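PDB 5I0Y: periplasmic protein-probably involved in high-affinity Fe2+ transport, which binds copper at a site required for iron transport and probably serves high-affinity ferrous iron uptake in the periplasm of uropathogenic Escherichia coli. Local coordinates for residues 41-47 with 97-103; 19-23 with 143-149; 116-120 with 137-141; 48-52 with 62-68. The protein carries 1 engineered substitution. One frame throughout, in Å; residues are numbered along the deposited sequence. Where two conformers were deposited one is given.

Interaction 1 of 4, residues 41-47 with 97-103; sequences ADVHLQA and HYGANIK. Engineered in segment 41-47: Q46 (natural residue Glu). With CU (copper (II) ion), chain D.
H44 and H97 meet through one copper ion, each giving its NE2 atom at 2.0 Å; M90 of the same chain and H127 of the second subunit complete the site. CG of H44 lies opposite its backbone N (chi1 -165°), which sends the ring along the strand pair toward copper. The two imidazoles approach from opposite directions, rim to rim, their planes 71° apart. H44 is steadied from behind: its ND1 donates to N101 OD1 at 2.9 Å, a bent bond with the donor above the amide plane, while N101 ND2 is held by the I27 and L36 carbonyls. Over one face of H97 lies the amide of Q46, an engineered residue (natural Glu), tilted 21° from the ring; its NE2 stands 3.0 Å from H97 CE1, stacked rather than hydrogen-bonded. Behind them L45 N donates to A100 O. At the start of the pair D42 and V43 both donate to I102 O, a classic beta bulge. The whole is an intersubunit copper site, H44 and H97 on adjacent antiparallel strands.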
loop_
_atom_site.group_PDB
_atom_site.type_symbol
_atom_site.label_atom_id
_atom_site.label_comp_id
_atom_site.label_asym_id
_atom_site.label_seq_id
_atom_site.Cartn_x
_atom_site.Cartn_y
_atom_site.Cartn_z
ATOM N N ALA B 41 25.927 -1.252 0.524
ATOM C CA ALA B 41 25.104 -1.302 1.730
ATOM C C ALA B 41 25.535 -2.459 2.623
ATOM O O ALA B 41 26.210 -3.398 2.178
ATOM C CB ALA B 41 23.632 -1.473 1.349
ATOM N N ASP B 42 25.134 -2.393 3.894
ATOM C CA ASP B 42 25.371 -3.470 4.846
ATOM C C ASP B 42 24.104 -4.268 5.123
ATOM O O ASP B 42 24.149 -5.472 5.319
ATOM C CB ASP B 42 25.916 -2.895 6.157
ATOM C CG ASP B 42 27.301 -2.283 5.985
ATOM O OD1 ASP B 42 28.174 -2.940 5.358
ATOM O OD2 ASP B 42 27.512 -1.155 6.469
ATOM N N VAL B 43 22.961 -3.576 5.162
ATOM C CA VAL B 43 21.694 -4.255 5.443
ATOM C C VAL B 43 20.590 -3.582 4.627
ATOM O O VAL B 43 20.759 -2.466 4.156
ATOM C CB VAL B 43 21.301 -4.222 6.960
ATOM C CG1 VAL B 43 22.417 -4.765 7.868
ATOM C CG2 VAL B 43 20.870 -2.822 7.414
ATOM N N HIS B 44 19.482 -4.295 4.463
ATOM C CA HIS B 44 18.200 -3.671 4.136
ATOM C C HIS B 44 17.467 -3.537 5.438
ATOM O O HIS B 44 17.239 -4.539 6.119
ATOM C CB HIS B 44 17.418 -4.568 3.179
ATOM C CG HIS B 44 16.245 -3.885 2.494
ATOM N ND1 HIS B 44 16.393 -2.820 1.672
ATOM C CD2 HIS B 44 14.883 -4.175 2.519
ATOM C CE1 HIS B 44 15.180 -2.459 1.191
ATOM N NE2 HIS B 44 14.261 -3.279 1.723
ATOM N N LEU B 45 17.145 -2.297 5.811
ATOM C CA LEU B 45 16.432 -2.012 7.049
ATOM C C LEU B 45 14.961 -1.793 6.731
ATOM O O LEU B 45 14.622 -1.121 5.762
ATOM C CB LEU B 45 17.029 -0.777 7.737
ATOM C CG LEU B 45 16.401 -0.324 9.069
ATOM C CD1 LEU B 45 16.646 -1.332 10.180
ATOM C CD2 LEU B 45 16.937 1.053 9.446
ATOM N N GLN B 46 14.100 -2.355 7.559
ATOM C CA GLN B 46 12.679 -2.388 7.248
ATOM C C GLN B 46 11.824 -2.014 8.445
ATOM O O GLN B 46 12.193 -2.274 9.603
ATOM C CB GLN B 46 12.265 -3.808 6.847
ATOM C CG GLN B 46 12.758 -4.289 5.507
ATOM C CD GLN B 46 12.064 -5.566 5.063
ATOM O OE1 GLN B 46 11.158 -6.091 5.737
ATOM N NE2 GLN B 46 12.461 -6.044 3.922
ATOM N N ALA B 47 10.653 -1.465 8.144
ATOM C CA ALA B 47 9.575 -1.311 9.106
ATOM C C ALA B 47 8.476 -2.292 8.755
ATOM O O ALA B 47 7.983 -2.295 7.619
ATOM C CB ALA B 47 9.042 0.108 9.076
ATOM N N HIS B 97 6.255 -4.073 2.504
ATOM C CA HIS B 97 6.871 -3.492 3.715
ATOM C C HIS B 97 7.342 -2.102 3.391
ATOM O O HIS B 97 7.113 -1.605 2.277
ATOM C CB HIS B 97 8.018 -4.401 4.223
ATOM C CG HIS B 97 9.174 -4.493 3.269
ATOM N ND1 HIS B 97 9.467 -5.618 2.569
ATOM C CD2 HIS B 97 10.091 -3.533 2.868
ATOM C CE1 HIS B 97 10.531 -5.373 1.778
ATOM N NE2 HIS B 97 10.908 -4.106 1.945
ATOM N N TYR B 98 7.961 -1.437 4.376
ATOM C CA TYR B 98 8.689 -0.189 4.106
ATOM C C TYR B 98 10.158 -0.415 4.394
ATOM O O TYR B 98 10.489 -1.062 5.377
ATOM C CB TYR B 98 8.157 0.974 4.966
ATOM C CG TYR B 98 6.681 1.211 4.776
ATOM C CD1 TYR B 98 6.222 2.070 3.770
ATOM C CD2 TYR B 98 5.756 0.577 5.590
ATOM C CE1 TYR B 98 4.864 2.286 3.591
ATOM C CE2 TYR B 98 4.386 0.782 5.421
ATOM C CZ TYR B 98 3.949 1.633 4.414
ATOM O OH TYR B 98 2.594 1.829 4.242
ATOM N N GLY B 99 11.050 0.102 3.557
ATOM C CA GLY B 99 12.460 -0.144 3.825
ATOM C C GLY B 99 13.418 0.597 2.944
ATOM O O GLY B 99 13.014 1.414 2.127
ATOM N N ALA B 100 14.704 0.326 3.167
ATOM C CA ALA B 100 15.800 0.947 2.393
ATOM C C ALA B 100 17.085 0.200 2.662
ATOM O O ALA B 100 17.338 -0.234 3.785
ATOM C CB ALA B 100 15.992 2.423 2.743
ATOM N N ASN B 101 17.911 0.041 1.630
ATOM C CA ASN B 101 19.304 -0.363 1.840
ATOM C C ASN B 101 20.019 0.763 2.575
ATOM O O ASN B 101 19.872 1.938 2.228
ATOM C CB ASN B 101 20.017 -0.578 0.513
ATOM C CG ASN B 101 19.675 -1.903 -0.143
ATOM O OD1 ASN B 101 19.036 -2.801 0.434
ATOM N ND2 ASN B 101 20.174 -2.061 -1.372
ATOM N N ILE B 102 20.809 0.381 3.566
ATOM C CA ILE B 102 21.596 1.352 4.298
ATOM C C ILE B 102 22.993 0.818 4.609
ATOM O O ILE B 102 23.221 -0.389 4.713
ATOM C CB ILE B 102 20.908 1.806 5.609
ATOM C CG1 ILE B 102 20.808 0.640 6.578
ATOM C CG2 ILE B 102 19.534 2.443 5.360
ATOM C CD1 ILE B 102 20.486 1.087 7.993
ATOM N N LYS B 103 23.922 1.754 4.756
ATOM C CA LYS B 103 25.235 1.424 5.261
ATOM C C LYS B 103 25.171 1.609 6.764
ATOM O O LYS B 103 24.757 2.661 7.235
ATOM C CB LYS B 103 26.292 2.333 4.627
ATOM C CG LYS B 103 27.726 1.948 4.948
ATOM C CD LYS B 103 28.711 2.984 4.430
ATOM C CE LYS B 103 30.037 2.873 5.165
ATOM N NZ LYS B 103 29.880 3.249 6.602
HETATM CU CU CU D . 12.443 -3.421 0.790
#

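Interaction 2 of 4, residues 19-23 with 143-149; sequences LAAVY and VSYEFKY
At the apolar centre, A21 presses its CB over one face of the Y145 ring, 3.8 Å from the centroid, a CH-pi contact. This is face-to-face packing within a beta sandwich: strands 19-23 and 143-149 run obliquely, 8.0 Å apart at closest approach, and they meet through side chains rather than by backbone pairing. Toward one end, L19 CD2 approaches V143 CG1 loosely. Toward the other, the Y23 ring meets two aromatic neighbours on the same side of its plane. Y149 turns an edge toward its face in an offset edge-to-face pair, planes 72° apart, while F147 CD1 sits 4.2 Å from Y23 CE2. The CG of Y149 lies opposite its own backbone N (chi1 174°), and this carries the ring toward Y23. Beyond the pair, Y149 also reaches V43 and D42. The polar edge belongs to the Y145 hydroxyl, reaching across to strand 19-23. A water donates to this oxygen and, more weakly, to A20 O, bridging the strands. The hydroxyl itself donates to L19 O at 2.8 Å, approaching from above the carbonyl plane, with a C=O...O angle of only 95°.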
loop_
_atom_site.group_PDB
_atom_site.type_symbol
_atom_site.label_atom_id
_atom_site.label_comp_id
_atom_site.label_asym_id
_atom_site.label_seq_id
_atom_site.Cartn_x
_atom_site.Cartn_y
_atom_site.Cartn_z
ATOM N N LEU B 19 4.223 -2.653 15.316
ATOM C CA LEU B 19 5.297 -2.044 14.558
ATOM C C LEU B 19 6.606 -2.655 14.983
ATOM O O LEU B 19 6.984 -2.559 16.149
ATOM C CB LEU B 19 5.329 -0.535 14.783
ATOM C CG LEU B 19 3.994 0.180 14.547
ATOM C CD1 LEU B 19 3.242 0.457 15.847
ATOM C CD2 LEU B 19 4.247 1.472 13.803
ATOM N N ALA B 20 7.297 -3.286 14.039
ATOM C CA ALA B 20 8.586 -3.924 14.313
ATOM C C ALA B 20 9.652 -3.397 13.364
ATOM O O ALA B 20 9.354 -3.037 12.215
ATOM C CB ALA B 20 8.476 -5.430 14.159
ATOM N N ALA B 21 10.886 -3.316 13.850
ATOM C CA ALA B 21 12.033 -3.038 13.000
ATOM C C ALA B 21 12.714 -4.368 12.729
ATOM O O ALA B 21 12.858 -5.190 13.632
ATOM C CB ALA B 21 12.975 -2.074 13.692
ATOM N N VAL B 22 13.109 -4.595 11.480
ATOM C CA VAL B 22 13.858 -5.794 11.136
ATOM C C VAL B 22 14.902 -5.418 10.112
ATOM O O VAL B 22 14.844 -4.345 9.516
ATOM C CB VAL B 22 12.967 -6.931 10.584
ATOM C CG1 VAL B 22 12.012 -7.449 11.651
ATOM C CG2 VAL B 22 12.206 -6.468 9.355
ATOM N N TYR B 23 15.873 -6.299 9.925
ATOM C CA TYR B 23 16.889 -6.105 8.903
ATOM C C TYR B 23 17.279 -7.437 8.260
ATOM O O TYR B 23 17.036 -8.510 8.795
ATOM C CB TYR B 23 18.113 -5.337 9.441
ATOM C CG TYR B 23 18.874 -6.052 10.522
ATOM C CD1 TYR B 23 20.006 -6.811 10.228
ATOM C CD2 TYR B 23 18.472 -5.965 11.847
ATOM C CE1 TYR B 23 20.707 -7.466 11.226
ATOM C CE2 TYR B 23 19.166 -6.618 12.851
ATOM C CZ TYR B 23 20.283 -7.358 12.538
ATOM O OH TYR B 23 20.955 -7.997 13.560
ATOM N N VAL B 143 8.398 5.680 16.979
ATOM C CA VAL B 143 8.605 4.439 17.697
ATOM C C VAL B 143 10.094 4.118 17.695
ATOM O O VAL B 143 10.778 4.320 16.685
ATOM C CB VAL B 143 7.772 3.299 17.093
ATOM C CG1 VAL B 143 7.982 3.192 15.589
ATOM C CG2 VAL B 143 8.107 2.008 17.791
ATOM N N SER B 144 10.606 3.676 18.843
ATOM C CA SER B 144 12.042 3.388 18.979
ATOM C C SER B 144 12.374 1.950 19.325
ATOM O O SER B 144 11.561 1.232 19.940
ATOM C CB SER B 144 12.671 4.294 20.026
ATOM O OG SER B 144 12.619 5.642 19.603
ATOM N N TYR B 145 13.587 1.556 18.933
ATOM C CA TYR B 145 14.061 0.172 19.053
ATOM C C TYR B 145 15.512 0.205 19.461
ATOM O O TYR B 145 16.247 1.082 19.017
ATOM C CB TYR B 145 13.947 -0.556 17.695
ATOM C CG TYR B 145 12.550 -0.523 17.140
ATOM C CD1 TYR B 145 11.610 -1.466 17.541
ATOM C CD2 TYR B 145 12.156 0.466 16.253
ATOM C CE1 TYR B 145 10.306 -1.429 17.066
ATOM C CE2 TYR B 145 10.868 0.504 15.757
ATOM C CZ TYR B 145 9.947 -0.436 16.176
ATOM O OH TYR B 145 8.664 -0.406 15.695
ATOM N N GLU B 146 15.919 -0.752 20.285
ATOM C CA GLU B 146 17.322 -0.918 20.667
ATOM C C GLU B 146 17.761 -2.321 20.299
ATOM O O GLU B 146 17.057 -3.289 20.539
ATOM C CB GLU B 146 17.515 -0.672 22.162
ATOM C CG GLU B 146 17.304 0.775 22.582
ATOM C CD GLU B 146 17.616 1.055 24.041
ATOM O OE1 GLU B 146 17.936 0.111 24.789
ATOM O OE2 GLU B 146 17.536 2.238 24.438
ATOM N N PHE B 147 18.925 -2.426 19.679
ATOM C CA PHE B 147 19.395 -3.713 19.206
ATOM C C PHE B 147 20.907 -3.745 19.129
ATOM O O PHE B 147 21.545 -2.703 18.987
ATOM C CB PHE B 147 18.750 -4.090 17.845
ATOM C CG PHE B 147 19.090 -3.156 16.704
ATOM C CD1 PHE B 147 19.950 -3.574 15.692
ATOM C CD2 PHE B 147 18.516 -1.887 16.604
ATOM C CE1 PHE B 147 20.260 -2.735 14.630
ATOM C CE2 PHE B 147 18.820 -1.046 15.546
ATOM C CZ PHE B 147 19.688 -1.473 14.554
ATOM N N LYS B 148 21.450 -4.954 19.212
ATOM C CA LYS B 148 22.868 -5.176 18.994
ATOM C C LYS B 148 23.087 -5.627 17.553
ATOM O O LYS B 148 22.518 -6.623 17.101
ATOM C CB LYS B 148 23.413 -6.192 19.992
ATOM C CG LYS B 148 24.932 -6.200 20.058
ATOM C CD LYS B 148 25.447 -7.430 20.779
ATOM C CE LYS B 148 26.956 -7.548 20.645
ATOM N NZ LYS B 148 27.437 -8.957 20.686
ATOM N N TYR B 149 23.885 -4.865 16.823
ATOM C CA TYR B 149 24.236 -5.202 15.451
ATOM C C TYR B 149 25.642 -5.793 15.398
ATOM O O TYR B 149 26.601 -5.149 15.823
ATOM C CB TYR B 149 24.149 -3.960 14.552
ATOM C CG TYR B 149 24.630 -4.211 13.148
ATOM C CD1 TYR B 149 23.905 -5.031 12.285
ATOM C CD2 TYR B 149 25.816 -3.644 12.685
ATOM C CE1 TYR B 149 24.349 -5.272 10.999
ATOM C CE2 TYR B 149 26.264 -3.881 11.404
ATOM C CZ TYR B 149 25.528 -4.693 10.568
ATOM O OH TYR B 149 25.996 -4.924 9.304
HETATM O O HOH W 1 8.144 -0.261 12.716
#

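Interaction 3 of 4, residues 116-120 with 137-141; sequences IEPPS and WWKPF
W138 is sandwiched between P118 and F141. On one face of the indole, P118 CB lies 3.7 Å from the centroid of the six-membered ring, a CH-pi contact; on the opposite face sits CE2 of F141, from the same segment as the tryptophan. The F141 ring in turn carries I116 CB over one face and meets W138 CE3 at its edge, in plane. W137 repeats the proline theme: P119 lies across its six-membered ring, with CD 3.6 Å from the centroid and 10° off the normal, while S120 N stands farther along the same face and S120 CB approaches W137 CD1. CG of W138 sits between the backbone N and the carbonyl carbon (chi1 37°), which brings the indole between its partners, and its CH2 atom also meets I116 CG2 at 3.7 Å. I116 and F141 run side by side, CD1 to CZ 4.0 Å. Two backbone bonds join this pair: I116 N donates to F141 O at 2.8 Å, and F141 N returns a bond to I116 O at 3.0 Å. P140 follows the same edge, its CB and CG against E117 CG. L19 and M17 border the aromatic cluster, and E30 of the second subunit packs on W137 and S120. The arrangement is proline-aromatic packing where one antiparallel pair of the beta sandwich, strands 108-117 and 141-149, gives way to loops.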
loop_
_atom_site.group_PDB
_atom_site.type_symbol
_atom_site.label_atom_id
_atom_site.label_comp_id
_atom_site.label_asym_id
_atom_site.label_seq_id
_atom_site.Cartn_x
_atom_site.Cartn_y
_atom_site.Cartn_z
ATOM N N ILE B 116 6.752 8.238 11.895
ATOM C CA ILE B 116 5.641 7.721 11.081
ATOM C C ILE B 116 4.527 8.749 10.902
ATOM O O ILE B 116 4.061 9.362 11.869
ATOM C CB ILE B 116 5.098 6.434 11.719
ATOM C CG1 ILE B 116 6.252 5.450 11.872
ATOM C CG2 ILE B 116 4.018 5.799 10.844
ATOM C CD1 ILE B 116 5.899 4.195 12.605
ATOM N N GLU B 117 4.092 8.918 9.657
ATOM C CA GLU B 117 2.968 9.793 9.339
ATOM C C GLU B 117 1.868 8.959 8.694
ATOM O O GLU B 117 2.166 8.001 7.975
ATOM C CB GLU B 117 3.420 10.911 8.392
ATOM C CG GLU B 117 4.230 11.975 9.110
ATOM C CD GLU B 117 4.998 12.858 8.154
ATOM O OE1 GLU B 117 5.790 12.325 7.351
ATOM O OE2 GLU B 117 4.829 14.093 8.208
ATOM N N PRO B 118 0.597 9.302 8.957
ATOM C CA PRO B 118 -0.525 8.463 8.551
ATOM C C PRO B 118 -0.802 8.493 7.042
ATOM O O PRO B 118 -0.274 9.341 6.322
ATOM C CB PRO B 118 -1.706 9.041 9.352
ATOM C CG PRO B 118 -1.344 10.487 9.484
ATOM C CD PRO B 118 0.138 10.484 9.718
ATOM N N PRO B 119 -1.646 7.565 6.582
ATOM C CA PRO B 119 -1.896 7.388 5.150
ATOM C C PRO B 119 -2.457 8.613 4.431
ATOM O O PRO B 119 -2.297 8.721 3.216
ATOM C CB PRO B 119 -2.877 6.215 5.123
ATOM C CG PRO B 119 -2.502 5.422 6.330
ATOM C CD PRO B 119 -2.248 6.471 7.368
ATOM N N SER B 120 -3.080 9.536 5.165
ATOM C CA SER B 120 -3.540 10.775 4.551
ATOM C C SER B 120 -2.407 11.515 3.844
ATOM O O SER B 120 -2.617 12.143 2.804
ATOM C CB SER B 120 -4.192 11.672 5.609
ATOM O OG SER B 120 -3.329 11.834 6.711
ATOM N N TRP B 137 -7.591 9.587 11.517
ATOM C CA TRP B 137 -6.201 9.158 11.643
ATOM C C TRP B 137 -5.602 9.626 12.921
ATOM O O TRP B 137 -5.903 10.721 13.405
ATOM C CB TRP B 137 -5.334 9.644 10.490
ATOM C CG TRP B 137 -5.716 9.049 9.179
ATOM C CD1 TRP B 137 -6.199 9.719 8.063
ATOM C CD2 TRP B 137 -5.671 7.638 8.801
ATOM N NE1 TRP B 137 -6.460 8.841 7.050
ATOM C CE2 TRP B 137 -6.152 7.579 7.417
ATOM C CE3 TRP B 137 -5.276 6.466 9.435
ATOM C CZ2 TRP B 137 -6.239 6.379 6.723
ATOM C CZ3 TRP B 137 -5.376 5.262 8.723
ATOM C CH2 TRP B 137 -5.846 5.226 7.402
ATOM N N TRP B 138 -4.724 8.793 13.461
ATOM C CA TRP B 138 -3.802 9.202 14.507
ATOM C C TRP B 138 -2.837 10.246 14.013
ATOM O O TRP B 138 -2.651 10.412 12.804
ATOM C CB TRP B 138 -3.052 7.983 15.020
ATOM C CG TRP B 138 -2.719 6.973 13.933
ATOM C CD1 TRP B 138 -3.436 5.835 13.576
ATOM C CD2 TRP B 138 -1.569 7.003 13.035
ATOM N NE1 TRP B 138 -2.809 5.164 12.549
ATOM C CE2 TRP B 138 -1.688 5.820 12.177
ATOM C CE3 TRP B 138 -0.478 7.846 12.879
ATOM C CZ2 TRP B 138 -0.741 5.531 11.206
ATOM C CZ3 TRP B 138 0.478 7.543 11.894
ATOM C CH2 TRP B 138 0.344 6.403 11.088
ATOM N N LYS B 139 -2.240 10.982 14.949
ATOM C CA LYS B 139 -1.245 12.000 14.612
ATOM C C LYS B 139 0.117 11.351 14.406
ATOM O O LYS B 139 0.360 10.253 14.923
ATOM C CB LYS B 139 -1.142 13.050 15.728
ATOM C CG LYS B 139 -2.363 13.958 15.853
ATOM C CD LYS B 139 -2.242 14.918 17.028
ATOM C CE LYS B 139 -3.569 15.600 17.333
ATOM N NZ LYS B 139 -4.461 14.766 18.194
ATOM N N PRO B 140 1.012 12.026 13.657
ATOM C CA PRO B 140 2.360 11.489 13.463
ATOM C C PRO B 140 3.019 11.130 14.805
ATOM O O PRO B 140 2.790 11.797 15.827
ATOM C CB PRO B 140 3.103 12.635 12.751
ATOM C CG PRO B 140 2.029 13.405 12.046
ATOM C CD PRO B 140 0.820 13.304 12.938
ATOM N N PHE B 141 3.812 10.071 14.812
ATOM C CA PHE B 141 4.431 9.603 16.044
ATOM C C PHE B 141 5.728 8.885 15.740
ATOM O O PHE B 141 5.978 8.432 14.591
ATOM C CB PHE B 141 3.478 8.697 16.832
ATOM C CG PHE B 141 3.213 7.352 16.175
ATOM C CD1 PHE B 141 3.872 6.206 16.612
ATOM C CD2 PHE B 141 2.283 7.229 15.137
ATOM C CE1 PHE B 141 3.642 4.975 16.012
ATOM C CE2 PHE B 141 2.047 5.987 14.539
ATOM C CZ PHE B 141 2.724 4.865 14.985
#

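Interaction 4 of 4, residues 48-52 with 62-68; sequences DIHAV and GEWIPYL
A51 is gripped through both backbone polar atoms. Its N donates to E63 O at 2.8 Å, in the carbonyl plane, and its O accepts from G62 N, also at 2.8 Å but from above the carbonyl plane. On the other flank of the single H50–W64 bridge, I65 N gives a longer bond of 3.3 Å to I49 O. A water settles two more donors, accepting from I49 N and from W64 NE1, the latter at 2.8 Å in the plane of the indole edge. With CG anti to the backbone N (chi1 -170°), W64 turns the CD1-NE1 edge of its indole to the strand, so that NE1 can share that water. The H50 and W64 rings meet obliquely, planes 55° apart, with H50 NE2 3.9 Å from W64 CD1; separately, H50 CD2 lies 3.3 Å from G62 O. The carboxylate of E63 turns to G60 N instead. Behind the polar seam, I65 CD1 covers A51 CB, and I49 and L68 reach tip to tip through their CD1 atoms at 3.9 Å. The hydroxyl of Y98 bonds to I65 O and L68 N, anchoring this loop to strand 95-102, and the ring of Y67 stacks on Y67 of the second subunit. The loop therefore lies against the end of strand 43-51, with strand 17-24 along that strand's other edge and strand 69-76 following directly.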
loop_
_atom_site.group_PDB
_atom_site.type_symbol
_atom_site.label_atom_id
_atom_site.label_comp_id
_atom_site.label_asym_id
_atom_site.label_seq_id
_atom_site.Cartn_x
_atom_site.Cartn_y
_atom_site.Cartn_z
ATOM N N ASP B 48 8.148 -3.165 9.702
ATOM C CA ASP B 48 7.055 -4.115 9.562
ATOM C C ASP B 48 5.897 -3.590 10.363
ATOM O O ASP B 48 5.979 -3.476 11.590
ATOM C CB ASP B 48 7.444 -5.489 10.088
ATOM C CG ASP B 48 8.202 -6.292 9.075
ATOM O OD1 ASP B 48 8.243 -5.870 7.899
ATOM O OD2 ASP B 48 8.735 -7.359 9.461
ATOM N N ILE B 49 4.821 -3.262 9.666
ATOM C CA ILE B 49 3.679 -2.589 10.294
ATOM C C ILE B 49 2.359 -3.188 9.817
ATOM O O ILE B 49 2.034 -3.156 8.631
ATOM C CB ILE B 49 3.713 -1.067 10.037
ATOM C CG1 ILE B 49 5.016 -0.450 10.582
ATOM C CG2 ILE B 49 2.496 -0.406 10.676
ATOM C CD1 ILE B 49 5.293 0.947 10.084
ATOM N N HIS B 50 1.597 -3.713 10.772
ATOM C CA HIS B 50 0.303 -4.356 10.479
ATOM C C HIS B 50 -0.721 -4.011 11.512
ATOM O O HIS B 50 -0.369 -3.746 12.660
ATOM C CB HIS B 50 0.473 -5.864 10.405
ATOM C CG HIS B 50 1.457 -6.269 9.355
ATOM N ND1 HIS B 50 2.794 -6.236 9.558
ATOM C CD2 HIS B 50 1.263 -6.688 8.050
ATOM C CE1 HIS B 50 3.416 -6.617 8.426
ATOM N NE2 HIS B 50 2.483 -6.869 7.499
ATOM N N ALA B 51 -1.992 -3.978 11.125
ATOM C CA ALA B 51 -3.054 -3.738 12.088
ATOM C C ALA B 51 -3.075 -4.832 13.134
ATOM O O ALA B 51 -2.744 -5.986 12.847
ATOM C CB ALA B 51 -4.405 -3.701 11.394
ATOM N N VAL B 52 -3.491 -4.466 14.344
ATOM C CA VAL B 52 -3.910 -5.457 15.342
ATOM C C VAL B 52 -5.426 -5.401 15.486
ATOM O O VAL B 52 -6.073 -4.489 14.952
ATOM C CB VAL B 52 -3.171 -5.302 16.700
ATOM C CG1 VAL B 52 -1.681 -5.623 16.537
ATOM C CG2 VAL B 52 -3.401 -3.931 17.311
ATOM N N GLY B 62 -3.703 -8.128 11.330
ATOM C CA GLY B 62 -2.707 -8.740 10.454
ATOM C C GLY B 62 -2.509 -8.056 9.110
ATOM O O GLY B 62 -1.535 -8.337 8.408
ATOM N N GLU B 63 -3.418 -7.157 8.738
ATOM C CA GLU B 63 -3.311 -6.498 7.448
ATOM C C GLU B 63 -2.234 -5.433 7.424
ATOM O O GLU B 63 -2.065 -4.686 8.377
ATOM C CB GLU B 63 -4.675 -5.939 7.044
ATOM C CG GLU B 63 -5.671 -7.045 6.695
ATOM C CD GLU B 63 -7.109 -6.586 6.588
ATOM O OE1 GLU B 63 -7.989 -7.490 6.583
ATOM O OE2 GLU B 63 -7.349 -5.349 6.484
ATOM N N TRP B 64 -1.498 -5.384 6.329
ATOM C CA TRP B 64 -0.499 -4.350 6.141
ATOM C C TRP B 64 -1.116 -2.974 6.188
ATOM O O TRP B 64 -2.251 -2.763 5.750
ATOM C CB TRP B 64 0.183 -4.554 4.796
ATOM C CG TRP B 64 1.384 -3.691 4.596
ATOM C CD1 TRP B 64 2.467 -3.549 5.452
ATOM C CD2 TRP B 64 1.660 -2.811 3.474
ATOM N NE1 TRP B 64 3.383 -2.681 4.949
ATOM C CE2 TRP B 64 2.962 -2.196 3.750
ATOM C CE3 TRP B 64 1.000 -2.492 2.295
ATOM C CZ2 TRP B 64 3.570 -1.316 2.863
ATOM C CZ3 TRP B 64 1.625 -1.587 1.411
ATOM C CH2 TRP B 64 2.863 -1.008 1.697
ATOM N N ILE B 65 -0.400 -2.012 6.755
ATOM C CA ILE B 65 -0.901 -0.640 6.720
ATOM C C ILE B 65 -0.193 0.068 5.559
ATOM O O ILE B 65 1.006 0.301 5.626
ATOM C CB ILE B 65 -0.616 0.097 8.039
ATOM C CG1 ILE B 65 -1.202 -0.660 9.255
ATOM C CG2 ILE B 65 -1.159 1.521 7.950
ATOM C CD1 ILE B 65 -2.713 -0.835 9.272
ATOM N N PRO B 66 -0.935 0.394 4.481
ATOM C CA PRO B 66 -0.353 1.006 3.282
ATOM C C PRO B 66 -0.319 2.522 3.356
ATOM O O PRO B 66 -0.941 3.117 4.248
ATOM C CB PRO B 66 -1.327 0.552 2.187
ATOM C CG PRO B 66 -2.667 0.620 2.871
ATOM C CD PRO B 66 -2.395 0.213 4.322
ATOM N N TYR B 67 0.433 3.140 2.448
ATOM C CA TYR B 67 0.461 4.613 2.275
ATOM C C TYR B 67 1.068 5.366 3.450
ATOM O O TYR B 67 0.842 6.571 3.587
ATOM C CB TYR B 67 -0.926 5.174 1.900
ATOM C CG TYR B 67 -1.364 4.658 0.560
ATOM C CD1 TYR B 67 -0.970 5.295 -0.619
ATOM C CD2 TYR B 67 -2.158 3.525 0.473
ATOM C CE1 TYR B 67 -1.376 4.805 -1.859
ATOM C CE2 TYR B 67 -2.556 3.028 -0.757
ATOM C CZ TYR B 67 -2.163 3.663 -1.900
ATOM O OH TYR B 67 -2.591 3.128 -3.097
ATOM N N LEU B 68 1.886 4.693 4.256
ATOM C CA LEU B 68 2.577 5.408 5.334
ATOM C C LEU B 68 3.781 6.174 4.785
ATOM O O LEU B 68 4.319 5.847 3.727
ATOM C CB LEU B 68 3.041 4.439 6.421
ATOM C CG LEU B 68 1.909 3.724 7.157
ATOM C CD1 LEU B 68 2.468 2.723 8.155
ATOM C CD2 LEU B 68 0.960 4.686 7.858
HETATM O O HOH W 2 5.479 -2.956 6.857
#

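From the N terminus, the first segment to take part is on strand 17-24, and interaction 2 joins it to the last strand, 141-149; the long loop it closes contains the other three contacts. Strand 43-51 then serves interactions 1 and 4 in turn: residues 48-52 meet 62-68 in a short loop that lies within the larger one completed when 97-103 returns to 41-47. Interaction 3 opens only after interaction 1 has closed, so those two follow in series, and no contact crosses another. Interactions 1 and 4 bind strand 43-51 to its neighbour and its following loop, Y98 linking the two. Interaction 2 spans the sandwich and meets interaction 3 through L19 and I116; L68 joins interaction 3 to interaction 4.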